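Local coordinates for protein 2-oxoadipate dioxygenase/decarboxylase (Pseudomonas putida, PDB 6W1G) that catalyses the iron(II)- and oxygen-dependent decarboxylation and hydroxylation of 2-oxoadipate to (R)-2-hydroxyglutarate in the catabolism of D-lysine, at residues Ser17-Leu22 with Thr181-Ala186; His260-Arg265 with Ala349-Gln354; Glu343-Leu348 with Gln354-Phe359. All coordinates share one frame; numbering follows the deposited sequence. Where two conformers were deposited one is given.

Interaction 1 of 3, residues Ser17-Leu22 with Thr181-Ala186; sequences SAAMSL and TFVQEA
Ala19 and Val183 meet where two helices of the chain pack against each other. Helix 9-27 carries Ser17-Leu22 and helix 176-188 carries Thr181-Ala186. This is helix-helix packing through small apolar side chains, away from the metal site. The two segments come nearest at these residues, with Ala19 CA and Val183 CA 7.8 Å apart.

The apolar part is a single methyl-to-methyl touch. The CB atoms of both residues point at the opposite helix. Ala19 has no atom beyond CB, so the partner must supply the reach. Val183 does this with its CG1 branch, which lies anti to the backbone N (chi1 165°). CG1 approaches Ala19 CB to 4.0 Å. The contact is small, and one side of it is open to solvent. Ile12, about two turns earlier on helix 9-27, also packs on Val183, and Phe16 packs on Ala186. The same two helices therefore meet over more than this one pair.

No hydrogen bond crosses between the segments. Two serines of Ser17-Leu22 bond to other parts of the chain: Ser17 OG to Arg69 and Ser21 OG to Tyr31.

Gln184 lies at the exposed side of the contact. Its CB bond leads away from helix 9-27, but the side chain folds back (chi2 -49°) and brings its amide beside Ala19. The amide nitrogen is hydrogen-bonded within its own helix, to Glu180 OE2. Toward helix 9-27 it makes a loose van der Waals approach, with Gln184 NE2 4.4 Å from Ala19 CB.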
ATOM      1  N   SER A  17       3.471 -10.131  -8.261  1.00 10.09           N
ATOM      2  CA  SER A  17       2.308  -9.977  -7.395  1.00  9.46           C
ATOM      3  C   SER A  17       1.446 -11.231  -7.466  1.00 10.70           C
ATOM      4  O   SER A  17       0.948 -11.746  -6.455  1.00 10.79           O
ATOM      5  CB  SER A  17       1.529  -8.768  -7.831  1.00 10.42           C
ATOM      6  OG  SER A  17       0.369  -8.632  -7.041  1.00 11.48           O
ATOM      7  N   ALA A  18       1.197 -11.729  -8.686  1.00 10.99           N
ATOM      8  CA  ALA A  18       0.364 -12.920  -8.831  1.00 11.90           C
ATOM      9  C   ALA A  18       0.993 -14.145  -8.190  1.00 12.06           C
ATOM     10  O   ALA A  18       0.300 -14.952  -7.535  1.00 12.43           O
ATOM     11  CB  ALA A  18       0.100 -13.205 -10.314  1.00 13.38           C
ATOM     12  N   ALA A  19       2.317 -14.303  -8.348  1.00 11.74           N
ATOM     13  CA  ALA A  19       3.001 -15.448  -7.731  1.00 12.20           C
ATOM     14  C   ALA A  19       2.994 -15.333  -6.215  1.00 11.46           C
ATOM     15  O   ALA A  19       2.855 -16.349  -5.514  1.00 12.53           O
ATOM     16  CB  ALA A  19       4.427 -15.564  -8.273  1.00 13.79           C
ATOM     17  N   MET A  20       3.174 -14.128  -5.686  1.00 11.21           N
ATOM     18  CA  MET A  20       3.100 -13.921  -4.242  0.55 11.49           C
ATOM     19  C   MET A  20       1.721 -14.291  -3.725  1.00 10.41           C
ATOM     20  O   MET A  20       1.596 -14.912  -2.668  1.00 11.78           O
ATOM     21  CB  MET A  20       3.442 -12.470  -3.880  0.55 12.25           C
ATOM     22  CG  MET A  20       4.921 -12.059  -3.999  0.55 13.80           C
ATOM     23  SD  MET A  20       5.940 -12.480  -2.579  0.55 13.10           S
ATOM     24  CE  MET A  20       5.571 -11.155  -1.446  0.55 13.31           C
ATOM     25  N   SER A  21       0.679 -13.891  -4.439  1.00 11.53           N
ATOM     26  CA  SER A  21      -0.678 -14.192  -4.006  1.00 11.60           C
ATOM     27  C   SER A  21      -0.930 -15.689  -3.971  1.00 12.12           C
ATOM     28  O   SER A  21      -1.512 -16.215  -3.023  1.00 12.57           O
ATOM     29  CB  SER A  21      -1.664 -13.472  -4.923  1.00 12.74           C
ATOM     30  OG  SER A  21      -2.990 -13.631  -4.443  1.00 13.71           O
ATOM     31  N   LEU A  22      -0.502 -16.400  -5.002  1.00 12.75           N
ATOM     32  CA  LEU A  22      -0.691 -17.845  -4.992  1.00 13.65           C
ATOM     33  C   LEU A  22       0.092 -18.502  -3.858  1.00 13.85           C
ATOM     34  O   LEU A  22      -0.397 -19.431  -3.210  1.00 14.06           O
ATOM     35  CB  LEU A  22      -0.268 -18.412  -6.343  1.00 15.83           C
ATOM     36  CG  LEU A  22      -1.312 -18.013  -7.395  1.00 20.77           C
ATOM     37  CD1 LEU A  22      -0.960 -18.764  -8.653  1.00 25.01           C
ATOM     38  CD2 LEU A  22      -2.798 -18.221  -7.070  1.00 24.41           C
ATOM     39  N   THR A 181      12.675 -16.652 -13.998  1.00 14.66           N
ATOM     40  CA  THR A 181      13.587 -17.154 -12.986  1.00 14.44           C
ATOM     41  C   THR A 181      13.707 -16.156 -11.846  1.00 12.44           C
ATOM     42  O   THR A 181      13.701 -16.529 -10.666  1.00 13.51           O
ATOM     43  CB  THR A 181      14.951 -17.449 -13.602  1.00 14.99           C
ATOM     44  OG1 THR A 181      14.783 -18.377 -14.679  1.00 17.51           O
ATOM     45  CG2 THR A 181      15.931 -17.999 -12.564  1.00 15.46           C
ATOM     46  N   PHE A 182      13.828 -14.880 -12.190  1.00 11.55           N
ATOM     47  CA  PHE A 182      13.898 -13.826 -11.179  1.00 11.32           C
ATOM     48  C   PHE A 182      12.698 -13.866 -10.224  1.00 11.63           C
ATOM     49  O   PHE A 182      12.859 -13.739  -9.006  1.00 11.85           O
ATOM     50  CB  PHE A 182      14.036 -12.440 -11.846  1.00 11.53           C
ATOM     51  CG  PHE A 182      13.906 -11.311 -10.878  1.00 10.90           C
ATOM     52  CD1 PHE A 182      14.954 -10.920 -10.064  1.00 11.80           C
ATOM     53  CD2 PHE A 182      12.669 -10.707 -10.711  1.00 12.23           C
ATOM     54  CE1 PHE A 182      14.730  -9.891  -9.138  1.00 12.70           C
ATOM     55  CE2 PHE A 182      12.488  -9.694  -9.820  1.00 13.59           C
ATOM     56  CZ  PHE A 182      13.505  -9.304  -9.037  1.00 12.69           C
ATOM     57  N   VAL A 183      11.475 -13.980 -10.781  1.00 11.87           N
ATOM     58  CA  VAL A 183      10.299 -13.981  -9.926  1.00 12.68           C
ATOM     59  C   VAL A 183      10.363 -15.142  -8.961  1.00 12.93           C
ATOM     60  O   VAL A 183      10.103 -14.982  -7.770  1.00 13.30           O
ATOM     61  CB  VAL A 183       9.029 -13.993 -10.800  1.00 12.96           C
ATOM     62  CG1 VAL A 183       7.820 -14.358  -9.961  1.00 13.80           C
ATOM     63  CG2 VAL A 183       8.854 -12.620 -11.460  1.00 14.21           C
ATOM     64  N   GLN A 184      10.744 -16.312  -9.459  1.00 12.29           N
ATOM     65  CA  GLN A 184      10.773 -17.467  -8.575  1.00 13.50           C
ATOM     66  C   GLN A 184      11.846 -17.328  -7.505  1.00 13.02           C
ATOM     67  O   GLN A 184      11.638 -17.730  -6.344  1.00 14.46           O
ATOM     68  CB  GLN A 184      10.957 -18.717  -9.400  1.00 17.76           C
ATOM     69  CG  GLN A 184       9.666 -19.082 -10.197  1.00 21.68           C
ATOM     70  CD  GLN A 184       8.304 -19.111  -9.403  1.00 23.97           C
ATOM     71  OE1 GLN A 184       8.189 -19.696  -8.308  1.00 26.32           O
ATOM     72  NE2 GLN A 184       7.281 -18.459  -9.968  1.00 25.60           N
ATOM     73  N   GLU A 185      13.013 -16.810  -7.883  1.00 11.75           N
ATOM     74  CA  GLU A 185      14.078 -16.659  -6.910  1.00 12.43           C
ATOM     75  C   GLU A 185      13.762 -15.599  -5.893  1.00 12.23           C
ATOM     76  O   GLU A 185      14.053 -15.754  -4.705  1.00 14.04           O
ATOM     77  CB  GLU A 185      15.391 -16.383  -7.632  1.00 12.78           C
ATOM     78  CG  GLU A 185      15.903 -17.529  -8.436  1.00 16.24           C
ATOM     79  CD  GLU A 185      16.366 -18.735  -7.600  1.00 17.56           C
ATOM     80  OE1 GLU A 185      16.711 -18.574  -6.412  1.00 17.47           O
ATOM     81  OE2 GLU A 185      16.417 -19.849  -8.171  1.00 22.31           O
ATOM     82  N   ALA A 186      13.205 -14.488  -6.347  1.00 13.11           N
ATOM     83  CA  ALA A 186      12.807 -13.426  -5.424  1.00 13.68           C
ATOM     84  C   ALA A 186      11.764 -13.909  -4.435  1.00 13.91           C
ATOM     85  O   ALA A 186      11.784 -13.527  -3.266  1.00 14.57           O
ATOM     86  CB  ALA A 186      12.240 -12.252  -6.203  1.00 15.34           C
TER

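Interaction 2 of 3, residues His260-Arg265 with Ala349-Gln354; sequences HPILLR and AQMREQ
His260 and Met351 mark the nearest point between an extended segment and a short helix, with His260 CA and Met351 CA 9.2 Å apart. His260-Arg265 runs as a loop into strand 264-275. Ala349-Gln354 holds most of helix 348-353 and its C-terminal end. No backbone hydrogen bond joins the two segments. The long side chain of Met351 spans the gap.

Met351 points its CB at the loop. Its chain then bends at the sulfur (chi3 65°), and two successive atoms find different partners. Met351 SD rests against His260 CB at 3.8 Å. Met351 CE goes on to Ile262 CG2, also at 3.8 Å. The imidazole ring of His260 is not what touches the sulfur; the CB is. Ile262 uses its short branch, and its side chain crosses that of Met351 at a slant. Phe344 and Tyr310 also pack on Ile262.

A polar bond ties the last turn of the helix to the residue after it. Gln354 NE2 donates to Gln350 OE1 at 2.9 Å, in a nearly straight bond (175°). The donor sits above the carbonyl plane of Gln350, while the acceptor lies in the amide plane of Gln354.

The whole is loop-to-helix packing through a methionine. It joins the lead-in to the two-stranded antiparallel sheet, 264-275 with 288-298, to helix 348-353, in a buried region away from the metal site.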
ATOM      1  N   HIS A 260     -17.444   9.899  -1.373  1.00 13.81           N
ATOM      2  CA  HIS A 260     -16.216  10.087  -2.145  1.00 12.53           C
ATOM      3  C   HIS A 260     -15.069   9.833  -1.189  1.00 12.50           C
ATOM      4  O   HIS A 260     -14.570  10.762  -0.525  1.00 12.40           O
ATOM      5  CB  HIS A 260     -16.204  11.471  -2.784  1.00 12.52           C
ATOM      6  CG  HIS A 260     -17.292  11.584  -3.777  1.00 13.76           C
ATOM      7  ND1 HIS A 260     -17.274  10.888  -4.972  1.00 14.48           N
ATOM      8  CD2 HIS A 260     -18.479  12.224  -3.728  1.00 16.47           C
ATOM      9  CE1 HIS A 260     -18.397  11.121  -5.623  1.00 16.55           C
ATOM     10  NE2 HIS A 260     -19.127  11.942  -4.902  1.00 17.47           N
ATOM     11  N   PRO A 261     -14.660   8.569  -1.066  1.00 11.96           N
ATOM     12  CA  PRO A 261     -13.626   8.199  -0.098  1.00 11.50           C
ATOM     13  C   PRO A 261     -12.337   8.958  -0.314  1.00 11.03           C
ATOM     14  O   PRO A 261     -11.984   9.341  -1.437  1.00 10.67           O
ATOM     15  CB  PRO A 261     -13.476   6.685  -0.319  1.00 12.71           C
ATOM     16  CG  PRO A 261     -14.918   6.300  -0.742  1.00 17.59           C
ATOM     17  CD  PRO A 261     -15.241   7.397  -1.732  1.00 14.79           C
ATOM     18  N   ILE A 262     -11.583   9.095   0.774  1.00 10.89           N
ATOM     19  CA  ILE A 262     -10.289   9.748   0.796  1.00 10.36           C
ATOM     20  C   ILE A 262      -9.265   8.821   1.451  1.00 10.39           C
ATOM     21  O   ILE A 262      -9.587   8.037   2.350  1.00 11.56           O
ATOM     22  CB  ILE A 262     -10.335  11.129   1.502  1.00 11.24           C
ATOM     23  CG1 ILE A 262     -10.836  10.998   2.945  1.00 12.79           C
ATOM     24  CG2 ILE A 262     -11.193  12.085   0.683  1.00 12.22           C
ATOM     25  CD1 ILE A 262     -10.937  12.345   3.654  1.00 14.41           C
ATOM     26  N   LEU A 263      -8.009   8.938   1.002  1.00  9.88           N
ATOM     27  CA  LEU A 263      -6.928   8.088   1.508  1.00 10.11           C
ATOM     28  C   LEU A 263      -7.326   6.630   1.382  1.00 10.35           C
ATOM     29  O   LEU A 263      -7.607   6.162   0.272  1.00 11.29           O
ATOM     30  CB  LEU A 263      -6.469   8.497   2.903  1.00 11.34           C
ATOM     31  CG  LEU A 263      -5.943   9.932   2.982  1.00 10.87           C
ATOM     32  CD1 LEU A 263      -5.415  10.225   4.391  1.00 13.86           C
ATOM     33  CD2 LEU A 263      -4.869  10.221   1.976  1.00 13.50           C
ATOM     34  N   LEU A 264      -7.325   5.849   2.478  1.00  9.90           N
ATOM     35  CA  LEU A 264      -7.784   4.477   2.432  1.00 10.04           C
ATOM     36  C   LEU A 264      -8.461   4.172   3.764  1.00  9.67           C
ATOM     37  O   LEU A 264      -8.273   4.887   4.746  1.00 11.41           O
ATOM     38  CB  LEU A 264      -6.675   3.499   2.093  1.00 11.32           C
ATOM     39  CG  LEU A 264      -5.556   3.331   3.101  1.00 11.43           C
ATOM     40  CD1 LEU A 264      -5.924   2.418   4.260  1.00 12.53           C
ATOM     41  CD2 LEU A 264      -4.329   2.761   2.410  1.00 14.20           C
ATOM     42  N   ARG A 265      -9.205   3.070   3.786  1.00 10.79           N
ATOM     43  CA  ARG A 265      -9.751   2.489   4.995  1.00 10.61           C
ATOM     44  C   ARG A 265      -9.247   1.064   5.089  1.00 11.17           C
ATOM     45  O   ARG A 265      -9.062   0.399   4.063  1.00 11.38           O
ATOM     46  CB  ARG A 265     -11.255   2.468   4.958  1.00 12.64           C
ATOM     47  CG  ARG A 265     -11.880   3.839   4.768  1.00 13.40           C
ATOM     48  CD  ARG A 265     -13.410   3.809   4.833  1.00 13.74           C
ATOM     49  NE  ARG A 265     -13.833   3.711   6.224  1.00 15.36           N
ATOM     50  CZ  ARG A 265     -14.975   3.187   6.652  1.00 14.28           C
ATOM     51  NH1 ARG A 265     -15.843   2.683   5.800  1.00 16.31           N
ATOM     52  NH2 ARG A 265     -15.242   3.183   7.962  1.00 16.62           N
ATOM     53  N   ALA A 349     -17.063  17.960  -6.590  1.00 13.10           N
ATOM     54  CA  ALA A 349     -16.809  19.299  -7.088  1.00 13.56           C
ATOM     55  C   ALA A 349     -16.130  20.198  -6.050  1.00 12.68           C
ATOM     56  O   ALA A 349     -15.273  21.024  -6.404  1.00 13.18           O
ATOM     57  CB  ALA A 349     -18.092  19.920  -7.639  1.00 15.39           C
ATOM     58  N   GLN A 350     -16.581  20.140  -4.790  1.00 12.59           N
ATOM     59  CA  GLN A 350     -15.976  20.968  -3.741  1.00 12.99           C
ATOM     60  C   GLN A 350     -14.591  20.466  -3.385  1.00 12.55           C
ATOM     61  O   GLN A 350     -13.711  21.254  -3.069  1.00 14.38           O
ATOM     62  CB  GLN A 350     -16.870  20.986  -2.523  1.00 15.92           C
ATOM     63  CG  GLN A 350     -18.068  21.872  -2.688  1.00 17.87           C
ATOM     64  CD  GLN A 350     -17.758  23.363  -2.712  1.00 20.03           C
ATOM     65  OE1 GLN A 350     -16.676  23.839  -2.386  1.00 19.33           O
ATOM     66  NE2 GLN A 350     -18.756  24.123  -3.055  1.00 24.93           N
ATOM     67  N   MET A 351     -14.388  19.144  -3.368  1.00 12.66           N
ATOM     68  CA  MET A 351     -13.056  18.639  -3.134  1.00 12.36           C
ATOM     69  C   MET A 351     -12.080  19.157  -4.177  1.00 12.38           C
ATOM     70  O   MET A 351     -10.920  19.451  -3.872  1.00 14.62           O
ATOM     71  CB  MET A 351     -13.071  17.105  -3.176  1.00 12.53           C
ATOM     72  CG  MET A 351     -13.820  16.441  -2.021  1.00 14.42           C
ATOM     73  SD  MET A 351     -14.262  14.719  -2.240  1.00 14.17           S
ATOM     74  CE  MET A 351     -12.679  13.910  -2.317  1.00 15.95           C
ATOM     75  N   ARG A 352     -12.545  19.276  -5.417  1.00 12.16           N
ATOM     76  CA  ARG A 352     -11.750  19.856  -6.474  1.00 12.49           C
ATOM     77  C   ARG A 352     -11.551  21.356  -6.284  1.00 13.34           C
ATOM     78  O   ARG A 352     -10.416  21.851  -6.327  1.00 14.22           O
ATOM     79  CB  ARG A 352     -12.397  19.523  -7.802  1.00 13.62           C
ATOM     80  CG  ARG A 352     -11.653  20.102  -8.962  1.00 15.26           C
ATOM     81  CD  ARG A 352     -12.320  19.767 -10.338  1.00 14.83           C
ATOM     82  NE  ARG A 352     -11.775  20.756 -11.282  1.00 20.57           N
ATOM     83  CZ  ARG A 352     -12.318  21.892 -11.671  1.00 16.07           C
ATOM     84  NH1 ARG A 352     -13.531  22.336 -11.337  1.00 20.51           N
ATOM     85  NH2 ARG A 352     -11.628  22.634 -12.539  1.00 19.48           N
ATOM     86  N   GLU A 353     -12.634  22.110  -6.139  1.00 13.31           N
ATOM     87  CA  GLU A 353     -12.523  23.558  -6.095  1.00 12.66           C
ATOM     88  C   GLU A 353     -11.731  24.044  -4.892  1.00 13.41           C
ATOM     89  O   GLU A 353     -10.988  25.030  -4.998  1.00 16.52           O
ATOM     90  CB  GLU A 353     -13.918  24.194  -6.114  1.00 13.85           C
ATOM     91  CG  GLU A 353     -13.923  25.644  -6.389  1.00 16.24           C
ATOM     92  CD  GLU A 353     -15.323  26.146  -6.562  1.00 17.93           C
ATOM     93  OE1 GLU A 353     -15.848  26.081  -7.699  1.00 22.02           O
ATOM     94  OE2 GLU A 353     -15.920  26.587  -5.554  1.00 18.60           O
ATOM     95  N   GLN A 354     -11.868  23.360  -3.747  1.00 12.72           N
ATOM     96  CA  GLN A 354     -11.122  23.705  -2.549  1.00 15.54           C
ATOM     97  C   GLN A 354      -9.721  23.126  -2.537  1.00 15.69           C
ATOM     98  O   GLN A 354      -8.985  23.353  -1.568  1.00 19.36           O
ATOM     99  CB  GLN A 354     -11.908  23.266  -1.320  1.00 14.76           C
ATOM    100  CG  GLN A 354     -13.183  24.013  -1.118  1.00 14.75           C
ATOM    101  CD  GLN A 354     -13.905  23.565   0.152  1.00 17.31           C
ATOM    102  OE1 GLN A 354     -13.288  23.370   1.194  1.00 19.15           O
ATOM    103  NE2 GLN A 354     -15.187  23.397   0.056  1.00 19.69           N
TER

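Interaction 3 of 3, residues Glu343-Leu348 with Gln354-Phe359; sequences EFPDDL and QGLAYF
Leu356 reaches across to Phe344 and Pro345. Its CB points at segment Glu343-Leu348, and CG stands anti to the carbonyl carbon (chi1 -62°). CG carries the branch toward the other segment. At the tip, CD1 does the touching. Leu356 CD1 lies 3.7 Å from Pro345 CD and 3.9 Å from Pro345 CG. The same methyl meets the Phe344 ring obliquely, at 4.1 Å from Phe344 CE1. The side chains of Leu356 and Pro345 cross at about a right angle.

The two segments flank helix 348-353. Asp347 is its N-cap, and its OD1 accepts from Gln350 N. At the other end Gly355 takes positive phi in a Schellman motif, which ends the helix.

Pro345 CG also lies against the amide of Gln354, 3.8 Å from Gln354 NE2. That nitrogen bonds to Gln350 OE1, so the proline merely packs on it.

Another apolar touch forms near the start of strand 359-363. In one of its two modelled conformers, Leu348 CD2 sits at the edge of the Phe359 ring, in its plane, 3.8 Å from Phe359 CE2. The carbonyl oxygen of Leu348 approaches the same ring, with Leu348 O 3.8 Å from Phe359 CZ.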
ATOM      1  N   GLU A 343     -17.007  17.722   8.538  1.00 25.38           N
ATOM      2  CA  GLU A 343     -16.354  18.936   8.060  1.00 26.41           C
ATOM      3  C   GLU A 343     -15.481  18.728   6.826  1.00 24.41           C
ATOM      4  O   GLU A 343     -15.042  19.718   6.228  1.00 27.59           O
ATOM      5  CB  GLU A 343     -15.478  19.465   9.192  1.00 27.97           C
ATOM      6  CG  GLU A 343     -14.686  20.717   8.894  1.00 36.43           C
ATOM      7  CD  GLU A 343     -13.974  21.274  10.111  1.00 41.54           C
ATOM      8  OE1 GLU A 343     -14.481  21.104  11.244  1.00 40.79           O
ATOM      9  OE2 GLU A 343     -12.900  21.881   9.914  1.00 44.01           O
ATOM     10  N   PHE A 344     -15.215  17.499   6.435  1.00 19.53           N
ATOM     11  CA  PHE A 344     -14.440  17.249   5.231  1.00 18.90           C
ATOM     12  C   PHE A 344     -15.419  17.141   4.069  1.00 16.87           C
ATOM     13  O   PHE A 344     -16.219  16.198   4.037  1.00 16.81           O
ATOM     14  CB  PHE A 344     -13.623  15.967   5.366  1.00 16.66           C
ATOM     15  CG  PHE A 344     -12.438  15.924   4.426  1.00 16.40           C
ATOM     16  CD1 PHE A 344     -12.621  15.939   3.045  1.00 14.76           C
ATOM     17  CD2 PHE A 344     -11.143  15.927   4.913  1.00 17.15           C
ATOM     18  CE1 PHE A 344     -11.538  15.955   2.183  1.00 16.07           C
ATOM     19  CE2 PHE A 344     -10.052  15.938   4.059  1.00 17.35           C
ATOM     20  CZ  PHE A 344     -10.245  15.937   2.687  1.00 17.20           C
ATOM     21  N   PRO A 345     -15.410  18.072   3.110  1.00 15.14           N
ATOM     22  CA  PRO A 345     -16.427  18.035   2.048  1.00 16.68           C
ATOM     23  C   PRO A 345     -16.510  16.670   1.388  1.00 16.21           C
ATOM     24  O   PRO A 345     -15.482  16.066   1.074  1.00 15.74           O
ATOM     25  CB  PRO A 345     -15.947  19.097   1.060  1.00 19.10           C
ATOM     26  CG  PRO A 345     -15.254  20.099   1.950  1.00 20.52           C
ATOM     27  CD  PRO A 345     -14.533  19.254   2.979  1.00 17.34           C
ATOM     28  N   ASP A 346     -17.744  16.189   1.178  1.00 18.28           N
ATOM     29  CA  ASP A 346     -18.013  14.872   0.594  1.00 18.38           C
ATOM     30  C   ASP A 346     -18.736  15.049  -0.742  1.00 19.62           C
ATOM     31  O   ASP A 346     -19.646  14.297  -1.098  1.00 22.51           O
ATOM     32  CB  ASP A 346     -18.772  13.953   1.558  1.00 19.14           C
ATOM     33  CG  ASP A 346     -18.733  12.495   1.133  1.00 18.91           C
ATOM     34  OD1 ASP A 346     -17.869  12.124   0.299  1.00 17.70           O
ATOM     35  OD2 ASP A 346     -19.570  11.709   1.654  1.00 20.07           O
ATOM     36  N   ASP A 347     -18.343  16.075  -1.456  1.00 21.53           N
ATOM     37  CA  ASP A 347     -18.851  16.426  -2.764  1.00 20.29           C
ATOM     38  C   ASP A 347     -17.615  16.578  -3.645  1.00 16.92           C
ATOM     39  O   ASP A 347     -16.691  17.314  -3.307  1.00 16.03           O
ATOM     40  CB  ASP A 347     -19.631  17.728  -2.624  1.00 24.45           C
ATOM     41  CG  ASP A 347     -20.103  18.267  -3.937  1.00 27.17           C
ATOM     42  OD1 ASP A 347     -19.293  18.932  -4.578  1.00 27.09           O
ATOM     43  OD2 ASP A 347     -21.283  18.023  -4.294  1.00 32.12           O
ATOM     44  N   LEU A 348     -17.581  15.867  -4.759  1.00 16.95           N
ATOM     45  CA  LEU A 348     -16.361  15.846  -5.578  0.54 16.83           C
ATOM     46  C   LEU A 348     -16.043  17.219  -6.143  1.00 13.94           C
ATOM     47  O   LEU A 348     -14.868  17.620  -6.193  1.00 14.54           O
ATOM     48  CB  LEU A 348     -16.491  14.891  -6.756  0.54 20.81           C
ATOM     49  CG  LEU A 348     -16.068  13.433  -6.631  0.54 16.97           C
ATOM     50  CD1 LEU A 348     -16.088  12.796  -8.008  0.54 15.94           C
ATOM     51  CD2 LEU A 348     -14.707  13.328  -5.997  0.54 16.93           C
ATOM     52  N   GLN A 354     -11.868  23.360  -3.747  1.00 12.72           N
ATOM     53  CA  GLN A 354     -11.122  23.705  -2.549  1.00 15.54           C
ATOM     54  C   GLN A 354      -9.721  23.126  -2.537  1.00 15.69           C
ATOM     55  O   GLN A 354      -8.985  23.353  -1.568  1.00 19.36           O
ATOM     56  CB  GLN A 354     -11.908  23.266  -1.320  1.00 14.76           C
ATOM     57  CG  GLN A 354     -13.183  24.013  -1.118  1.00 14.75           C
ATOM     58  CD  GLN A 354     -13.905  23.565   0.152  1.00 17.31           C
ATOM     59  OE1 GLN A 354     -13.288  23.370   1.194  1.00 19.15           O
ATOM     60  NE2 GLN A 354     -15.187  23.397   0.056  1.00 19.69           N
ATOM     61  N   GLY A 355      -9.322  22.395  -3.570  1.00 13.70           N
ATOM     62  CA  GLY A 355      -7.955  21.907  -3.657  1.00 13.59           C
ATOM     63  C   GLY A 355      -7.612  20.905  -2.580  1.00 12.54           C
ATOM     64  O   GLY A 355      -6.482  20.919  -2.065  1.00 14.52           O
ATOM     65  N   LEU A 356      -8.565  20.032  -2.228  1.00 12.64           N
ATOM     66  CA  LEU A 356      -8.341  19.073  -1.157  1.00 12.47           C
ATOM     67  C   LEU A 356      -7.810  17.734  -1.629  1.00 11.66           C
ATOM     68  O   LEU A 356      -7.204  16.987  -0.850  1.00 11.92           O
ATOM     69  CB  LEU A 356      -9.643  18.843  -0.380  1.00 14.22           C
ATOM     70  CG  LEU A 356     -10.168  20.114   0.288  1.00 16.77           C
ATOM     71  CD1 LEU A 356     -11.516  19.863   0.842  1.00 19.49           C
ATOM     72  CD2 LEU A 356      -9.242  20.600   1.356  1.00 20.24           C
ATOM     73  N   ALA A 357      -8.044  17.380  -2.879  1.00 11.41           N
ATOM     74  CA  ALA A 357      -7.686  16.097  -3.435  1.00 10.90           C
ATOM     75  C   ALA A 357      -7.104  16.296  -4.818  1.00 10.52           C
ATOM     76  O   ALA A 357      -7.326  17.327  -5.450  1.00 11.58           O
ATOM     77  CB  ALA A 357      -8.853  15.147  -3.528  1.00 11.44           C
ATOM     78  N   TYR A 358      -6.352  15.307  -5.286  1.00  9.97           N
ATOM     79  CA  TYR A 358      -5.848  15.289  -6.659  1.00  9.79           C
ATOM     80  C   TYR A 358      -6.858  14.589  -7.557  1.00  9.72           C
ATOM     81  O   TYR A 358      -7.563  13.676  -7.133  1.00  9.96           O
ATOM     82  CB  TYR A 358      -4.501  14.543  -6.725  1.00  9.48           C
ATOM     83  CG  TYR A 358      -3.407  15.266  -6.023  1.00 11.61           C
ATOM     84  CD1 TYR A 358      -2.803  16.372  -6.582  1.00 12.30           C
ATOM     85  CD2 TYR A 358      -2.951  14.825  -4.776  1.00 12.18           C
ATOM     86  CE1 TYR A 358      -1.784  17.028  -5.924  1.00 14.23           C
ATOM     87  CE2 TYR A 358      -1.927  15.449  -4.115  1.00 15.14           C
ATOM     88  CZ  TYR A 358      -1.345  16.582  -4.690  1.00 14.97           C
ATOM     89  OH  TYR A 358      -0.356  17.256  -4.024  1.00 21.08           O
ATOM     90  N   PHE A 359      -6.879  15.030  -8.817  1.00  9.61           N
ATOM     91  CA  PHE A 359      -7.838  14.568  -9.821  1.00  9.66           C
ATOM     92  C   PHE A 359      -7.153  14.184 -11.097  1.00  9.60           C
ATOM     93  O   PHE A 359      -6.079  14.661 -11.423  1.00 11.37           O
ATOM     94  CB  PHE A 359      -8.890  15.664 -10.081  1.00 10.26           C
ATOM     95  CG  PHE A 359      -9.813  15.863  -8.912  1.00 10.21           C
ATOM     96  CD1 PHE A 359      -9.483  16.676  -7.825  1.00 11.18           C
ATOM     97  CD2 PHE A 359     -10.991  15.117  -8.845  1.00 11.25           C
ATOM     98  CE1 PHE A 359     -10.319  16.717  -6.709  1.00 13.89           C
ATOM     99  CE2 PHE A 359     -11.828  15.192  -7.742  1.00 13.33           C
ATOM    100  CZ  PHE A 359     -11.491  15.960  -6.682  1.00 13.17           C
TER

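Interactions 2 and 3 hold the same element, helix 348-353, and their centres are about 4 Å apart. They share Gln354, and a probable hydrogen bond links His260 N to Asp346 OD1. Interaction 2 is buried and rests on a methionine reaching a distant loop. Interaction 3 joins the segments before and after the helix and is only partly buried, with proline, leucine and aromatic contacts. Interaction 1 lies on the opposite side of the chain's centre, its centre about 35 Å and 38 Å from those of interactions 2 and 3. It pairs two other helices, is partly buried, and is a single methyl touch with an amide beside it. None has a hydrogen bond across its segments.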